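Local coordinates for protein pectinesterase inhibitor (Actinidia chinensis, PDB 1XG2) that inhibits pectin methylesterase by forming a protein-protein complex with it, and may take part in regulating fruit ripening, at residues B[8-13]-B[17-22]; B[24-27]-B[31-34]; B[40-45]-B[87-92]; B[114-119]-B[131-136]. All blocks are in the same frame, centred on the assembly; numbering follows the deposited sequence.

Contact 1 of 4, residues B[8-13]-B[17-22]; sequences EICPKT and SLCLQA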
loop_
_atom_site.group_PDB
_atom_site.type_symbol
_atom_site.label_atom_id
_atom_site.label_comp_id
_atom_site.label_asym_id
_atom_site.label_seq_id
_atom_site.Cartn_x
_atom_site.Cartn_y
_atom_site.Cartn_z
ATOM N N GLU B 8 -3.852 -6.583 29.279
ATOM C CA GLU B 8 -3.580 -5.426 28.426
ATOM C C GLU B 8 -3.635 -5.717 26.939
ATOM O O GLU B 8 -3.776 -4.792 26.134
ATOM C CB GLU B 8 -2.200 -4.860 28.738
ATOM C CG GLU B 8 -2.047 -4.374 30.163
ATOM C CD GLU B 8 -0.710 -3.686 30.364
ATOM O OE1 GLU B 8 -0.020 -4.011 31.335
ATOM O OE2 GLU B 8 -0.364 -2.839 29.522
ATOM N N ILE B 9 -3.479 -6.984 26.570
ATOM C CA ILE B 9 -3.392 -7.369 25.165
ATOM C C ILE B 9 -4.753 -7.739 24.612
ATOM O O ILE B 9 -5.254 -7.094 23.700
ATOM C CB ILE B 9 -2.402 -8.541 24.986
ATOM C CG1 ILE B 9 -0.986 -8.110 25.372
ATOM C CG2 ILE B 9 -2.381 -9.002 23.537
ATOM C CD1 ILE B 9 -0.034 -9.292 25.581
ATOM N N CYS B 10 -5.360 -8.779 25.176
ATOM C CA CYS B 10 -6.555 -9.353 24.576
ATOM C C CYS B 10 -7.724 -8.368 24.387
ATOM O O CYS B 10 -8.309 -8.346 23.314
ATOM C CB CYS B 10 -6.964 -10.639 25.308
ATOM S SG CYS B 10 -5.728 -11.905 24.955
ATOM N N PRO B 11 -8.058 -7.551 25.382
ATOM C CA PRO B 11 -9.135 -6.548 25.207
ATOM C C PRO B 11 -8.939 -5.529 24.070
ATOM O O PRO B 11 -9.928 -4.985 23.584
ATOM C CB PRO B 11 -9.174 -5.817 26.550
ATOM C CG PRO B 11 -8.529 -6.739 27.509
ATOM C CD PRO B 11 -7.502 -7.536 26.746
ATOM N N LYS B 12 -7.695 -5.286 23.663
ATOM C CA LYS B 12 -7.388 -4.365 22.563
ATOM C C LYS B 12 -7.427 -5.021 21.183
ATOM O O LYS B 12 -7.304 -4.324 20.175
ATOM C CB LYS B 12 -6.005 -3.732 22.774
ATOM C CG LYS B 12 -5.942 -2.678 23.864
ATOM C CD LYS B 12 -4.491 -2.238 24.109
ATOM C CE LYS B 12 -4.353 -1.396 25.370
ATOM N NZ LYS B 12 -4.386 -2.206 26.628
ATOM N N THR B 13 -7.546 -6.346 21.114
ATOM C CA THR B 13 -7.610 -7.021 19.827
ATOM C C THR B 13 -9.044 -7.081 19.332
ATOM O O THR B 13 -9.993 -6.917 20.095
ATOM C CB THR B 13 -7.060 -8.493 19.889
ATOM O OG1 THR B 13 -7.915 -9.314 20.705
ATOM C CG2 THR B 13 -5.694 -8.569 20.549
ATOM N N SER B 17 -11.590 -13.260 22.511
ATOM C CA SER B 17 -11.762 -14.663 22.865
ATOM C C SER B 17 -10.660 -15.507 22.239
ATOM O O SER B 17 -10.089 -16.375 22.890
ATOM C CB SER B 17 -13.127 -15.176 22.416
ATOM O OG SER B 17 -14.139 -14.491 23.123
ATOM N N LEU B 18 -10.367 -15.241 20.970
ATOM C CA LEU B 18 -9.340 -15.978 20.254
ATOM C C LEU B 18 -7.964 -15.660 20.817
ATOM O O LEU B 18 -7.149 -16.553 21.008
ATOM C CB LEU B 18 -9.376 -15.677 18.760
ATOM C CG LEU B 18 -8.314 -16.442 17.962
ATOM C CD1 LEU B 18 -8.443 -17.969 18.120
ATOM C CD2 LEU B 18 -8.379 -16.041 16.481
ATOM N N CYS B 19 -7.721 -14.388 21.091
ATOM C CA CYS B 19 -6.487 -13.964 21.726
ATOM C C CYS B 19 -6.219 -14.743 23.014
ATOM O O CYS B 19 -5.130 -15.283 23.194
ATOM C CB CYS B 19 -6.534 -12.457 22.003
ATOM S SG CYS B 19 -5.104 -11.803 22.896
ATOM N N LEU B 20 -7.220 -14.817 23.893
ATOM C CA LEU B 20 -7.090 -15.557 25.148
ATOM C C LEU B 20 -6.770 -17.027 24.908
ATOM O O LEU B 20 -5.869 -17.571 25.507
ATOM C CB LEU B 20 -8.365 -15.422 25.994
ATOM C CG LEU B 20 -8.317 -16.138 27.351
ATOM C CD1 LEU B 20 -7.199 -15.567 28.218
ATOM C CD2 LEU B 20 -9.673 -16.053 28.061
ATOM N N GLN B 21 -7.510 -17.656 24.015
ATOM C CA GLN B 21 -7.303 -19.052 23.680
ATOM C C GLN B 21 -5.867 -19.285 23.191
ATOM O O GLN B 21 -5.209 -20.237 23.609
ATOM C CB GLN B 21 -8.329 -19.446 22.624
ATOM C CG GLN B 21 -8.337 -20.875 22.170
ATOM C CD GLN B 21 -9.418 -21.075 21.103
ATOM O OE1 GLN B 21 -9.154 -21.627 20.024
ATOM N NE2 GLN B 21 -10.619 -20.560 21.381
ATOM N N ALA B 22 -5.370 -18.374 22.360
ATOM C CA ALA B 22 -4.033 -18.495 21.789
ATOM C C ALA B 22 -2.951 -18.332 22.854
ATOM O O ALA B 22 -2.029 -19.135 22.922
ATOM C CB ALA B 22 -3.833 -17.472 20.664
#
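Cys10 and Cys19 are joined by a disulfide, SG to SG 2.2 Å, whose negative C-S-S-C torsion of -73° gives it a left-handed twist. The short bridge draws the two backbones together, with Cys10 CA 5.4 Å from Cys19 CA. The two sulfurs arrive by different rotations: SG of Cys10 stands beside its own backbone N, whereas SG of Cys19 lies anti to the backbone N (chi1 176°), directed out of its helix to meet its partner. Cysteine suits both sites because its thiol can form the covalent bond, and its single methylene fits so short a separation of the backbones.

The bridge staples the 3-10 segment that follows helix 4-9 to helix 16-24. These short helices form the N-terminal extension that precedes the four-helix bundle in the invertase and pectin methylesterase inhibitor family.

Apolar groups flank Cys19 SG: Ile9 CG2 and the methyl CG2 of Thr13 each lie 4.0 Å from it. The side chain of Ile9 also touches Leu34 and Leu37 of helix 34-60 and Ile146 and Leu149 of helix 127-149.

Polar contacts are local to residues 8-13. Thr13 OG1 donates to Cys10 O at 2.8 Å in the carbonyl plane, and the same oxygen also accepts from Thr13 N, so Cys10 O is gripped twice, which closes the turn after it. Lys12, bent at its last torsion, brings NZ to Glu8 O, donating at 2.7 Å.

Contact 2 of 4, residues B[24-27]-B[31-34]; sequences ESDP and SKDL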
loop_
_atom_site.group_PDB
_atom_site.type_symbol
_atom_site.label_atom_id
_atom_site.label_comp_id
_atom_site.label_asym_id
_atom_site.label_seq_id
_atom_site.Cartn_x
_atom_site.Cartn_y
_atom_site.Cartn_z
ATOM N N GLU B 24 -3.303 -18.588 26.161
ATOM C CA GLU B 24 -3.450 -19.639 27.178
ATOM C C GLU B 24 -2.950 -20.998 26.676
ATOM O O GLU B 24 -2.774 -21.919 27.475
ATOM C CB GLU B 24 -4.908 -19.766 27.637
ATOM C CG GLU B 24 -5.283 -18.874 28.818
ATOM C CD GLU B 24 -6.713 -19.113 29.295
ATOM O OE1 GLU B 24 -7.504 -19.741 28.539
ATOM O OE2 GLU B 24 -7.053 -18.663 30.415
ATOM N N SER B 25 -2.718 -21.139 25.368
ATOM C CA SER B 25 -2.195 -22.391 24.817
ATOM C C SER B 25 -0.686 -22.553 25.079
ATOM O O SER B 25 -0.121 -23.603 24.808
ATOM C CB SER B 25 -2.513 -22.510 23.321
ATOM O OG SER B 25 -1.654 -21.698 22.539
ATOM N N ASP B 26 -0.049 -21.499 25.590
ATOM C CA ASP B 26 1.352 -21.531 26.026
ATOM C C ASP B 26 1.465 -22.088 27.453
ATOM O O ASP B 26 1.057 -21.427 28.395
ATOM C CB ASP B 26 1.929 -20.109 25.976
ATOM C CG ASP B 26 3.430 -20.057 26.245
ATOM O OD1 ASP B 26 4.024 -21.082 26.628
ATOM O OD2 ASP B 26 4.102 -19.011 26.094
ATOM N N PRO B 27 2.034 -23.282 27.634
ATOM C CA PRO B 27 2.178 -23.847 28.986
ATOM C C PRO B 27 3.016 -22.959 29.920
ATOM O O PRO B 27 2.838 -23.009 31.139
ATOM C CB PRO B 27 2.898 -25.186 28.745
ATOM C CG PRO B 27 3.490 -25.076 27.380
ATOM C CD PRO B 27 2.592 -24.169 26.598
ATOM N N SER B 31 5.562 -17.081 32.692
ATOM C CA SER B 31 6.975 -16.696 32.665
ATOM C C SER B 31 7.340 -15.711 31.528
ATOM O O SER B 31 8.494 -15.270 31.436
ATOM C CB SER B 31 7.847 -17.960 32.573
ATOM O OG SER B 31 7.847 -18.492 31.254
ATOM N N LYS B 32 6.374 -15.359 30.676
ATOM C CA LYS B 32 6.656 -14.563 29.466
ATOM C C LYS B 32 6.504 -13.065 29.700
ATOM O O LYS B 32 5.528 -12.614 30.281
ATOM C CB LYS B 32 5.724 -14.969 28.310
ATOM C CG LYS B 32 5.790 -16.431 27.913
ATOM C CD LYS B 32 7.085 -16.776 27.182
ATOM C CE LYS B 32 7.183 -18.280 26.919
ATOM N NZ LYS B 32 6.631 -18.664 25.606
ATOM N N ASP B 33 7.457 -12.285 29.210
ATOM C CA ASP B 33 7.298 -10.832 29.187
ATOM C C ASP B 33 6.664 -10.428 27.852
ATOM O O ASP B 33 6.311 -11.293 27.053
ATOM C CB ASP B 33 8.639 -10.111 29.465
ATOM C CG ASP B 33 9.750 -10.505 28.507
ATOM O OD1 ASP B 33 9.490 -11.211 27.514
ATOM O OD2 ASP B 33 10.945 -10.143 28.671
ATOM N N LEU B 34 6.521 -9.133 27.596
ATOM C CA LEU B 34 5.884 -8.688 26.358
ATOM C C LEU B 34 6.592 -9.263 25.143
ATOM O O LEU B 34 5.945 -9.712 24.218
ATOM C CB LEU B 34 5.818 -7.155 26.249
ATOM C CG LEU B 34 4.569 -6.466 26.782
ATOM C CD1 LEU B 34 4.687 -4.940 26.639
ATOM C CD2 LEU B 34 3.295 -6.982 26.107
#
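Asp26 and Lys32 meet in a salt bridge that spans the loop between helix 16-24 and helix 34-60. Lys32 NZ donates to Asp26 OD2 at 2.6 Å, reaching that oxygen on its syn side and only 19° out of the carboxylate plane. The side chains come from opposite directions, and Asp26 turns its CG anti to the backbone N (chi1 -173°), which carries the carboxylate across toward the lysine.

Van der Waals contacts accompany the charge pair. Lys32 is not extended but bends at chi2 and again at chi4, so its chain curls about the same oxygen: Asp26 OD2 lies 3.6 Å from Lys32 CG and 3.3 Å from Lys32 CE. Beyond the pair, Asp26 rests on the ring of Phe40 and Lys32 on Leu37, both on helix 34-60, which places the bridge over the first turns of that helix. A long, flexible lysine suits this place, since the two CA atoms are 9.4 Å apart.

Further hydrogen bonds shape the loop on each side. Asp26 OD1 accepts from Arg28 N, as in an Asx turn, so each carboxylate oxygen has its own task. Ser31 OG bonds to Arg28 O. Asp33 is the N-cap of helix 34-60, with OD1 accepting from Gly36 N, a place that suits a short acidic side chain.

One oxygen ordering the turn while the other holds the ammonium implies that the buried carboxylate is fixed in its rotation, and its negative charge is probably well balanced by the lysine.

Contact 3 of 4, residues B[40-45]-B[87-92]; sequences FSIDIA and GQAKQF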
loop_
_atom_site.group_PDB
_atom_site.type_symbol
_atom_site.label_atom_id
_atom_site.label_comp_id
_atom_site.label_asym_id
_atom_site.label_seq_id
_atom_site.Cartn_x
_atom_site.Cartn_y
_atom_site.Cartn_z
ATOM N N PHE B 40 5.704 -15.596 20.582
ATOM C CA PHE B 40 4.760 -16.701 20.584
ATOM C C PHE B 40 3.631 -16.396 19.611
ATOM O O PHE B 40 3.216 -17.255 18.821
ATOM C CB PHE B 40 4.205 -16.914 21.998
ATOM C CG PHE B 40 3.272 -18.068 22.107
ATOM C CD1 PHE B 40 3.765 -19.360 22.205
ATOM C CD2 PHE B 40 1.901 -17.871 22.085
ATOM C CE1 PHE B 40 2.902 -20.450 22.293
ATOM C CE2 PHE B 40 1.032 -18.962 22.160
ATOM C CZ PHE B 40 1.537 -20.248 22.276
ATOM N N SER B 41 3.165 -15.157 19.673
ATOM C CA SER B 41 2.034 -14.725 18.868
ATOM C C SER B 41 2.412 -14.652 17.393
ATOM O O SER B 41 1.644 -15.007 16.509
ATOM C CB SER B 41 1.596 -13.347 19.364
ATOM O OG SER B 41 0.831 -13.597 20.673
ATOM N N ILE B 42 3.648 -14.280 17.057
ATOM C CA ILE B 42 4.075 -14.311 15.655
ATOM C C ILE B 42 4.091 -15.761 15.170
ATOM O O ILE B 42 3.629 -16.047 14.084
ATOM C CB ILE B 42 5.471 -13.647 15.448
ATOM C CG1 ILE B 42 5.435 -12.163 15.789
ATOM C CG2 ILE B 42 5.945 -13.808 13.999
ATOM C CD1 ILE B 42 6.834 -11.567 16.006
ATOM N N ASP B 43 4.609 -16.665 15.988
ATOM C CA ASP B 43 4.687 -18.082 15.630
ATOM C C ASP B 43 3.306 -18.638 15.310
ATOM O O ASP B 43 3.141 -19.345 14.323
ATOM C CB ASP B 43 5.302 -18.907 16.761
ATOM C CG ASP B 43 6.805 -18.707 16.902
ATOM O OD1 ASP B 43 7.437 -17.974 16.086
ATOM O OD2 ASP B 43 7.430 -19.245 17.839
ATOM N N ILE B 44 2.322 -18.287 16.135
ATOM C CA ILE B 44 0.945 -18.713 15.942
ATOM C C ILE B 44 0.377 -18.170 14.638
ATOM O O ILE B 44 -0.261 -18.905 13.882
ATOM C CB ILE B 44 0.062 -18.237 17.131
ATOM C CG1 ILE B 44 0.440 -18.975 18.422
ATOM C CG2 ILE B 44 -1.398 -18.448 16.830
ATOM C CD1 ILE B 44 -0.028 -20.394 18.485
ATOM N N ALA B 45 0.602 -16.878 14.385
ATOM C CA ALA B 45 0.103 -16.256 13.177
ATOM C C ALA B 45 0.741 -16.850 11.925
ATOM O O ALA B 45 0.041 -17.127 10.955
ATOM C CB ALA B 45 0.315 -14.760 13.222
ATOM N N GLY B 87 7.870 -13.883 9.133
ATOM C CA GLY B 87 9.220 -14.381 9.356
ATOM C C GLY B 87 10.167 -13.268 9.749
ATOM O O GLY B 87 10.953 -13.425 10.684
ATOM N N GLN B 88 10.074 -12.134 9.053
ATOM C CA GLN B 88 10.919 -10.984 9.325
ATOM C C GLN B 88 10.513 -10.275 10.604
ATOM O O GLN B 88 11.349 -9.710 11.289
ATOM C CB GLN B 88 10.865 -9.993 8.163
ATOM C CG GLN B 88 11.604 -10.497 6.934
ATOM C CD GLN B 88 12.379 -9.403 6.248
ATOM O OE1 GLN B 88 12.100 -9.087 5.090
ATOM N NE2 GLN B 88 13.361 -8.810 6.960
ATOM N N ALA B 89 9.220 -10.317 10.917
ATOM C CA ALA B 89 8.705 -9.763 12.164
ATOM C C ALA B 89 9.436 -10.336 13.379
ATOM O O ALA B 89 9.726 -9.612 14.322
ATOM C CB ALA B 89 7.199 -10.022 12.282
ATOM N N LYS B 90 9.750 -11.626 13.363
ATOM C CA LYS B 90 10.487 -12.220 14.489
ATOM C C LYS B 90 11.838 -11.525 14.727
ATOM O O LYS B 90 12.218 -11.244 15.865
ATOM C CB LYS B 90 10.730 -13.713 14.269
ATOM C CG LYS B 90 9.458 -14.567 14.232
ATOM C CD LYS B 90 9.757 -16.073 14.293
ATOM C CE LYS B 90 10.313 -16.551 15.673
ATOM N NZ LYS B 90 9.427 -16.340 16.879
ATOM N N GLN B 91 12.570 -11.274 13.650
ATOM C CA GLN B 91 13.901 -10.668 13.756
ATOM C C GLN B 91 13.801 -9.229 14.242
ATOM O O GLN B 91 14.622 -8.768 15.021
ATOM C CB GLN B 91 14.622 -10.695 12.403
ATOM C CG GLN B 91 14.928 -12.080 11.833
ATOM C CD GLN B 91 15.519 -12.008 10.402
ATOM O OE1 GLN B 91 16.683 -12.369 10.183
ATOM N NE2 GLN B 91 14.717 -11.534 9.438
ATOM N N PHE B 92 12.787 -8.510 13.767
ATOM C CA PHE B 92 12.574 -7.131 14.183
ATOM C C PHE B 92 12.250 -7.058 15.683
ATOM O O PHE B 92 12.742 -6.178 16.399
ATOM C CB PHE B 92 11.440 -6.482 13.362
ATOM C CG PHE B 92 11.807 -6.154 11.935
ATOM C CD1 PHE B 92 11.009 -6.604 10.883
ATOM C CD2 PHE B 92 12.920 -5.378 11.639
ATOM C CE1 PHE B 92 11.329 -6.305 9.568
ATOM C CE2 PHE B 92 13.237 -5.060 10.317
ATOM C CZ PHE B 92 12.443 -5.526 9.286
#
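Lys90 reaches across from helix 66-95 to helix 34-60, where the near part of its chain meets Ile42 and the far part Asp43. From CB the chain sets off with CG anti to the carbonyl carbon, and CG lies 3.6 Å from Ile42 CG2, an aliphatic contact in which the two side chains cross obliquely. CD then passes 3.5 Å from Asp43 OD1. A bend at chi3 (69°) and another at chi4 turn the end of the chain back on that oxygen, so CE comes to 3.2 Å and NZ to 2.7 Å from Asp43 OD1. The last is a salt bridge made on the syn side of the carboxylate, although 31° out of its plane, with the two side chains at about a right angle.

The helices are antiparallel neighbours in the four-helix bundle of the inhibitor: their short segments run at 174° to each other, the axes 9.7 Å apart. Lysine suits the margin of such an interface, for its methylenes can lie on apolar groups while its ammonium reaches a polar partner nearer the surface; NZ donates as well to Gln39 OE1 on helix 34-60.

Deeper in, Ile42 points into the bundle. Its CD1 lies 4.0 Å from Ala89 CB, and a small alanine there leaves space for the longer branch of the isoleucine. Leu101 of helix 98-118 packs against both residues, while Val143 of helix 127-149 and Leu93 also touch Ile42.

Contact 4 of 4, residues B[114-119]-B[131-136]; sequences TCEDSF and QADLKL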
loop_
_atom_site.group_PDB
_atom_site.type_symbol
_atom_site.label_atom_id
_atom_site.label_comp_id
_atom_site.label_asym_id
_atom_site.label_seq_id
_atom_site.Cartn_x
_atom_site.Cartn_y
_atom_site.Cartn_z
ATOM N N THR B 114 -6.624 -8.739 1.637
ATOM C CA THR B 114 -6.560 -8.613 0.189
ATOM C C THR B 114 -7.208 -9.833 -0.470
ATOM O O THR B 114 -7.865 -9.711 -1.492
ATOM C CB THR B 114 -5.109 -8.473 -0.255
ATOM O OG1 THR B 114 -4.546 -7.275 0.319
ATOM C CG2 THR B 114 -5.022 -8.269 -1.754
ATOM N N CYS B 115 -7.022 -11.006 0.130
ATOM C CA CYS B 115 -7.746 -12.198 -0.313
ATOM C C CYS B 115 -9.244 -11.920 -0.234
ATOM O O CYS B 115 -9.962 -12.100 -1.221
ATOM C CB CYS B 115 -7.359 -13.404 0.529
ATOM S SG CYS B 115 -8.165 -14.930 -0.005
ATOM N N GLU B 116 -9.695 -11.417 0.921
ATOM C CA GLU B 116 -11.100 -11.073 1.154
ATOM C C GLU B 116 -11.636 -10.083 0.128
ATOM O O GLU B 116 -12.719 -10.287 -0.435
ATOM C CB GLU B 116 -11.285 -10.446 2.550
ATOM C CG GLU B 116 -11.213 -11.419 3.706
ATOM C CD GLU B 116 -12.384 -12.383 3.729
ATOM O OE1 GLU B 116 -12.154 -13.592 3.613
ATOM O OE2 GLU B 116 -13.524 -11.923 3.855
ATOM N N ASP B 117 -10.886 -9.009 -0.100
ATOM C CA ASP B 117 -11.270 -7.985 -1.071
ATOM C C ASP B 117 -11.356 -8.525 -2.508
ATOM O O ASP B 117 -12.093 -7.974 -3.314
ATOM C CB ASP B 117 -10.271 -6.845 -1.106
ATOM C CG ASP B 117 -10.226 -6.029 0.178
ATOM O OD1 ASP B 117 -11.182 -6.014 0.972
ATOM O OD2 ASP B 117 -9.225 -5.356 0.446
ATOM N N SER B 118 -10.597 -9.572 -2.823
ATOM C CA SER B 118 -10.576 -10.139 -4.175
ATOM C C SER B 118 -11.826 -10.959 -4.498
ATOM O O SER B 118 -12.070 -11.296 -5.662
ATOM C CB SER B 118 -9.344 -11.028 -4.361
ATOM O OG SER B 118 -8.145 -10.284 -4.193
ATOM N N PHE B 119 -12.605 -11.290 -3.472
ATOM C CA PHE B 119 -13.834 -12.065 -3.655
ATOM C C PHE B 119 -15.071 -11.178 -3.568
ATOM O O PHE B 119 -16.019 -11.473 -2.848
ATOM C CB PHE B 119 -13.900 -13.190 -2.629
ATOM C CG PHE B 119 -13.141 -14.415 -3.035
ATOM C CD1 PHE B 119 -13.727 -15.350 -3.866
ATOM C CD2 PHE B 119 -11.840 -14.629 -2.592
ATOM C CE1 PHE B 119 -13.041 -16.499 -4.250
ATOM C CE2 PHE B 119 -11.149 -15.766 -2.974
ATOM C CZ PHE B 119 -11.754 -16.708 -3.810
ATOM N N GLN B 131 -13.139 -17.941 6.708
ATOM C CA GLN B 131 -12.805 -18.115 8.122
ATOM C C GLN B 131 -11.304 -18.052 8.364
ATOM O O GLN B 131 -10.857 -17.476 9.367
ATOM C CB GLN B 131 -13.393 -19.416 8.681
ATOM C CG GLN B 131 -14.921 -19.381 8.832
ATOM C CD GLN B 131 -15.400 -18.337 9.830
ATOM O OE1 GLN B 131 -15.017 -18.369 11.001
ATOM N NE2 GLN B 131 -16.222 -17.406 9.367
ATOM N N ALA B 132 -10.531 -18.621 7.445
ATOM C CA ALA B 132 -9.075 -18.644 7.556
ATOM C C ALA B 132 -8.483 -17.230 7.442
ATOM O O ALA B 132 -7.539 -16.918 8.152
ATOM C CB ALA B 132 -8.469 -19.595 6.498
ATOM N N ASP B 133 -9.046 -16.386 6.564
ATOM C CA ASP B 133 -8.657 -14.975 6.449
ATOM C C ASP B 133 -8.919 -14.226 7.759
ATOM O O ASP B 133 -8.056 -13.501 8.259
ATOM C CB ASP B 133 -9.444 -14.255 5.336
ATOM C CG ASP B 133 -9.078 -14.726 3.917
ATOM O OD1 ASP B 133 -7.986 -15.300 3.712
ATOM O OD2 ASP B 133 -9.839 -14.535 2.940
ATOM N N LEU B 134 -10.118 -14.400 8.313
ATOM C CA LEU B 134 -10.489 -13.692 9.538
ATOM C C LEU B 134 -9.613 -14.139 10.686
ATOM O O LEU B 134 -9.287 -13.338 11.583
ATOM C CB LEU B 134 -11.959 -13.902 9.913
ATOM C CG LEU B 134 -13.017 -13.288 9.005
ATOM C CD1 LEU B 134 -14.396 -13.513 9.623
ATOM C CD2 LEU B 134 -12.763 -11.809 8.764
ATOM N N LYS B 135 -9.213 -15.406 10.656
ATOM C CA LYS B 135 -8.335 -15.934 11.684
ATOM C C LYS B 135 -6.931 -15.317 11.599
ATOM O O LYS B 135 -6.358 -14.947 12.607
ATOM C CB LYS B 135 -8.248 -17.453 11.600
ATOM C CG LYS B 135 -7.560 -18.075 12.788
ATOM C CD LYS B 135 -7.292 -19.543 12.564
ATOM C CE LYS B 135 -7.634 -20.408 13.784
ATOM N NZ LYS B 135 -6.644 -21.543 13.887
ATOM N N LEU B 136 -6.378 -15.209 10.399
ATOM C CA LEU B 136 -5.062 -14.607 10.272
ATOM C C LEU B 136 -5.128 -13.165 10.736
ATOM O O LEU B 136 -4.207 -12.683 11.374
ATOM C CB LEU B 136 -4.563 -14.646 8.836
ATOM C CG LEU B 136 -3.155 -14.073 8.667
ATOM C CD1 LEU B 136 -2.182 -14.790 9.577
ATOM C CD2 LEU B 136 -2.717 -14.169 7.198
#
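Asp133 OD2 is the polar atom on which the contact converges: Glu116 OE1 lies 2.6 Å away and Cys115 SG 3.4 Å away. It sits between helix 98-118 and helix 127-149, two members of the inhibitor's four-helix bundle, and Ile125 of the loop joining them touches both acids.

Two acid oxygens at such a distance suggest that a proton is probably held by one of the groups. The carboxylates are turned 78° against each other, and the bend of Glu116 at chi2 (-68°) folds its chain against Asp133, OE1 lying 3.3 Å from Asp133 CB. Each acid has a further partner: Glu116 OE2 bonds to His130 ND1, and Asp133 OD1 to Tyr79 OH of helix 66-95. These would help such a close pair, one of them buried, to be tolerated.

Cys115 suits its place because its sulfur, anti to the backbone N, is joined to Cys75 of helix 66-95, tying a third helix to this site. Elsewhere on helix 98-118, Thr114 OG1 bonds to His137 of the pectinesterase chain and Asp117 makes a salt bridge with its Lys224. Ser118 OG donates to Thr114 O at 2.8 Å, tilted 29° from the carbonyl plane.

How the contacts relate
Contacts 3 and 4 join helices of the four-helix bundle, and contacts 1 and 2 lie in the N-terminal region leading up to it. Contacts 1 and 4 are buried and both involve disulfide cysteines, but in contact 1 the disulfide joins the two segments, whereas in contact 4 it leads to a third helix and the contact itself pairs two acids. Contacts 2 and 3 are only partly buried, and each relies on a lysine-aspartate salt bridge; in contact 3 this borders an apolar core. Phe40 of contact 3 ties the N-terminal part to the bundle, touching Ala22 of contact 1 and Ser25 and Asp26 of contact 2. Contacts 2 and 4 lie on opposite sides of the chain's centre.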